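Local coordinates for tailspike protein (Siphovirus 9NA, PDB 3RIQ) that binds Salmonella lipopolysaccharide as the phage receptor and, as an endorhamnosidase, cleaves its O-antigen chains, at the interface of chains A and B. Coordinates in Å, arbitrary orientation; residue numbers count along the deposited sequence, not the author numbering. Chains: chain A/B, Tailspike protein.

Contact 1: the interface of chains A and B. Residues chain A 388, 390, 410-411; chain B 355, 381, 383, 403.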
# COMPACT_ATOMS: atom_id res chain seq x y z
N HIS A 388 2.01 -17.87 -2.47
CA HIS A 388 2.58 -18.88 -1.59
C HIS A 388 1.54 -19.94 -1.35
O HIS A 388 0.74 -19.82 -0.44
CB HIS A 388 3.06 -18.28 -0.26
CG HIS A 388 3.87 -19.22 0.57
ND1 HIS A 388 4.63 -18.81 1.63
CD2 HIS A 388 4.08 -20.55 0.44
CE1 HIS A 388 5.25 -19.85 2.16
NE2 HIS A 388 4.95 -20.92 1.44
N TYR A 390 0.13 -23.54 -0.24
CA TYR A 390 0.47 -24.55 0.78
C TYR A 390 0.07 -25.94 0.29
O TYR A 390 -0.04 -26.91 1.09
CB TYR A 390 -0.24 -24.21 2.10
CG TYR A 390 0.24 -22.97 2.87
CD1 TYR A 390 1.12 -22.03 2.30
CD2 TYR A 390 -0.26 -22.68 4.15
CE1 TYR A 390 1.54 -20.91 3.01
CE2 TYR A 390 0.14 -21.52 4.85
CZ TYR A 390 1.04 -20.64 4.26
OH TYR A 390 1.44 -19.47 4.95
N ALA A 410 6.38 -18.73 -3.72
CA ALA A 410 7.15 -19.07 -2.51
C ALA A 410 6.95 -20.51 -2.07
O ALA A 410 6.06 -21.23 -2.56
CB ALA A 410 6.75 -18.13 -1.35
N GLY A 411 7.81 -20.93 -1.15
CA GLY A 411 7.62 -22.20 -0.44
C GLY A 411 7.79 -23.40 -1.34
O GLY A 411 8.56 -23.36 -2.31
N ASP B 355 3.06 -14.19 9.41
CA ASP B 355 3.05 -13.97 7.97
C ASP B 355 3.38 -12.52 7.68
O ASP B 355 2.65 -11.63 8.11
CB ASP B 355 1.69 -14.36 7.41
CG ASP B 355 1.53 -15.84 7.34
OD1 ASP B 355 2.13 -16.45 6.44
OD2 ASP B 355 0.82 -16.42 8.17
N ARG B 381 7.23 -16.46 7.87
CA ARG B 381 7.23 -16.61 6.41
C ARG B 381 7.27 -15.19 5.84
O ARG B 381 6.34 -14.40 6.09
CB ARG B 381 5.94 -17.33 5.94
CG ARG B 381 5.87 -18.78 6.44
CD ARG B 381 4.46 -19.37 6.43
NE ARG B 381 3.59 -18.72 7.41
CZ ARG B 381 3.46 -19.06 8.71
NH1 ARG B 381 4.17 -20.06 9.22
NH2 ARG B 381 2.59 -18.38 9.50
N ARG B 383 7.69 -12.56 2.52
CA ARG B 383 7.54 -12.48 1.05
C ARG B 383 7.58 -11.02 0.65
O ARG B 383 6.74 -10.24 1.11
CB ARG B 383 6.25 -13.12 0.51
CG ARG B 383 5.95 -14.56 0.93
CD ARG B 383 4.97 -14.58 2.02
NE ARG B 383 4.46 -15.90 2.41
CZ ARG B 383 3.61 -16.07 3.44
NH1 ARG B 383 3.20 -15.00 4.14
NH2 ARG B 383 3.20 -17.28 3.78
N GLU B 403 11.45 -18.82 6.32
CA GLU B 403 11.60 -18.89 4.87
C GLU B 403 11.34 -17.52 4.25
O GLU B 403 10.56 -16.72 4.78
CB GLU B 403 10.70 -19.95 4.27
CG GLU B 403 9.24 -19.68 4.41
CD GLU B 403 8.43 -20.81 3.80
OE1 GLU B 403 8.67 -21.14 2.61
OE2 GLU B 403 7.58 -21.38 4.48
O HOH W 1 9.48 -19.20 0.70
O HOH W 2 0.05 -18.96 7.16
O HOH W 3 5.81 -22.93 3.26

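Contact 2: the interface of chains A and B. Residues chain A 411, 415, 434; chain B 421-422.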
# COMPACT_ATOMS: atom_id res chain seq x y z
N GLY A 411 7.81 -20.93 -1.15
CA GLY A 411 7.62 -22.20 -0.44
C GLY A 411 7.79 -23.40 -1.34
O GLY A 411 8.56 -23.36 -2.31
N LYS A 415 4.15 -23.85 -8.18
CA LYS A 415 4.84 -22.68 -8.72
C LYS A 415 4.60 -22.55 -10.22
O LYS A 415 5.30 -21.78 -10.89
CB LYS A 415 6.36 -22.78 -8.46
CG LYS A 415 6.76 -23.28 -7.09
CD LYS A 415 8.19 -22.86 -6.77
CE LYS A 415 8.94 -24.00 -6.10
NZ LYS A 415 8.08 -24.60 -5.06
N HIS A 434 21.05 -21.57 -1.84
CA HIS A 434 20.05 -22.61 -1.51
C HIS A 434 20.51 -23.50 -0.36
O HIS A 434 21.71 -23.73 -0.19
CB HIS A 434 19.75 -23.48 -2.76
CG HIS A 434 18.37 -24.07 -2.77
ND1 HIS A 434 18.00 -25.13 -1.98
CD2 HIS A 434 17.26 -23.69 -3.44
CE1 HIS A 434 16.73 -25.41 -2.18
NE2 HIS A 434 16.25 -24.54 -3.06
N TYR B 421 15.06 -21.41 4.12
CA TYR B 421 14.68 -21.66 2.73
C TYR B 421 14.55 -20.32 2.00
O TYR B 421 13.91 -19.39 2.52
CB TYR B 421 13.34 -22.44 2.67
CG TYR B 421 12.91 -22.68 1.24
CD1 TYR B 421 13.52 -23.70 0.46
CD2 TYR B 421 11.95 -21.87 0.63
CE1 TYR B 421 13.16 -23.90 -0.88
CE2 TYR B 421 11.59 -22.07 -0.72
CZ TYR B 421 12.18 -23.08 -1.46
OH TYR B 421 11.83 -23.23 -2.79
N VAL B 422 15.15 -20.26 0.81
CA VAL B 422 15.07 -19.10 -0.08
C VAL B 422 14.32 -19.58 -1.33
O VAL B 422 14.74 -20.55 -1.98
CB VAL B 422 16.50 -18.60 -0.46
CG1 VAL B 422 16.44 -17.54 -1.53
CG2 VAL B 422 17.25 -18.04 0.78
O HOH W 4 9.93 -21.21 -4.41
O HOH W 5 13.53 -24.94 -4.15

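Contact 1: the interface of chains A and B
A:His388 ND1 is gripped by two nitrogens of the B:Arg383 guanidinium. B:Arg383 NE donates a hydrogen bond of 3.0 Å to A:His388 ND1, and B:Arg383 NH2 lies 3.0 Å from A:His388 ND1 as a second donor. The NE bond runs in both the ring plane and the guanidinium plane, although the planes themselves stand 77° apart. This geometry uses ND1 as an acceptor, so the imidazole proton is likely on NE2. A:His388 NE2 is 2.8 Å from water 3, which leads to the carboxylate oxygen OE2 of B:Glu403. A second water joins B:Glu403 OE1 to the backbone N of A:Gly411. The A:His388 side chain, with CG anti to the backbone N (chi1 -170°), turns its ring between A:Ala410 CB on one face and A:Tyr390 CE1 over the centre of the other. This packing probably limits its rotation. The phenol OH of A:Tyr390 receives a weak bond from B:Arg383 NH2, and water 2 bridges it to B:Asp355 OD2. Behind the contact, B:Asp355 OD1 accepts from NH1 of B:Arg383 at 2.9 Å and also from its NH2. B:Arg381 NE reaches B:Asp355 OD1 at 2.9 Å from above the carboxylate plane, in a nearly straight bond (175° at H). The salt bridges hold B:Arg383 in place for the histidine. The patch is a polar, partly hydrated join between neighbouring subunits, and it likely helps fix their register in the tailspike trimer.

Contact 2: the interface of chains A and B
B:Tyr421 has CG anti to its own backbone nitrogen (chi1 179°), which carries the phenol from strand 421-422 towards chain A. A:His434 follows strand 430-433 and has a similar first torsion (chi1 -152°), which brings its ring towards the tyrosine. The two side chains meet at a slant. The contact is between rims: A:His434 NE2 lies 3.8 Å from B:Tyr421 CE1. No stacking of the rings is seen. A:Gly411 approaches the other rim of the phenol, with its CA 4.0 Å from B:Tyr421 CE2. The glycine and the imidazole lie on opposite sides of the phenol plane, so the tyrosine is wedged between two loop segments of one neighbouring chain. This probably limits how far the ring can swing.

The phenol OH stands 3.3 Å from the backbone O of A:Gly411, which is a close approach and not an assigned hydrogen bond. Two waters link it to chain A. Water 5 lies 2.8 Å from B:Tyr421 OH and sits in the planes of both the phenol and the imidazole, at their edges. A:His434 NE2 meets this water at 3.0 Å, in a bond close to straight (165° at H). Water 4 gives a longer, looser bridge from B:Tyr421 OH to A:Gly411 O. The side-chain amine of A:Lys415, of the same chain, bonds to that carbonyl. The lysine may therefore steady the loop that faces the tyrosine, and it would tend to polarise the carbonyl.

The patch is small and hydrated, and the phenol ring makes the apolar contacts seen with A:Gly411 and A:His434. It belongs to the same subunit interface of the tailspike. The bond from A:Lys415 NZ to A:Gly411 O is 3.1 Å long, and NZ is tilted out of the carbonyl plane.

The C-alpha centres of contact 1 and contact 2 are about 8 Å apart. The two patches share A:Gly411. Its backbone N faces contact 1 and its backbone O faces contact 2, so one loop residue takes part in both. On chain B, strands 381-383 and 402-405 serve contact 1, and strand 421-422 serves contact 2. The seam appears to run on along the right-handed beta-helix. Water occurs in both patches, but direct side-chain bonds across the chains are assigned in contact 1. Together they form a continuous stretch of the subunit interface, in keeping with the three-chain assembly of the tailspike.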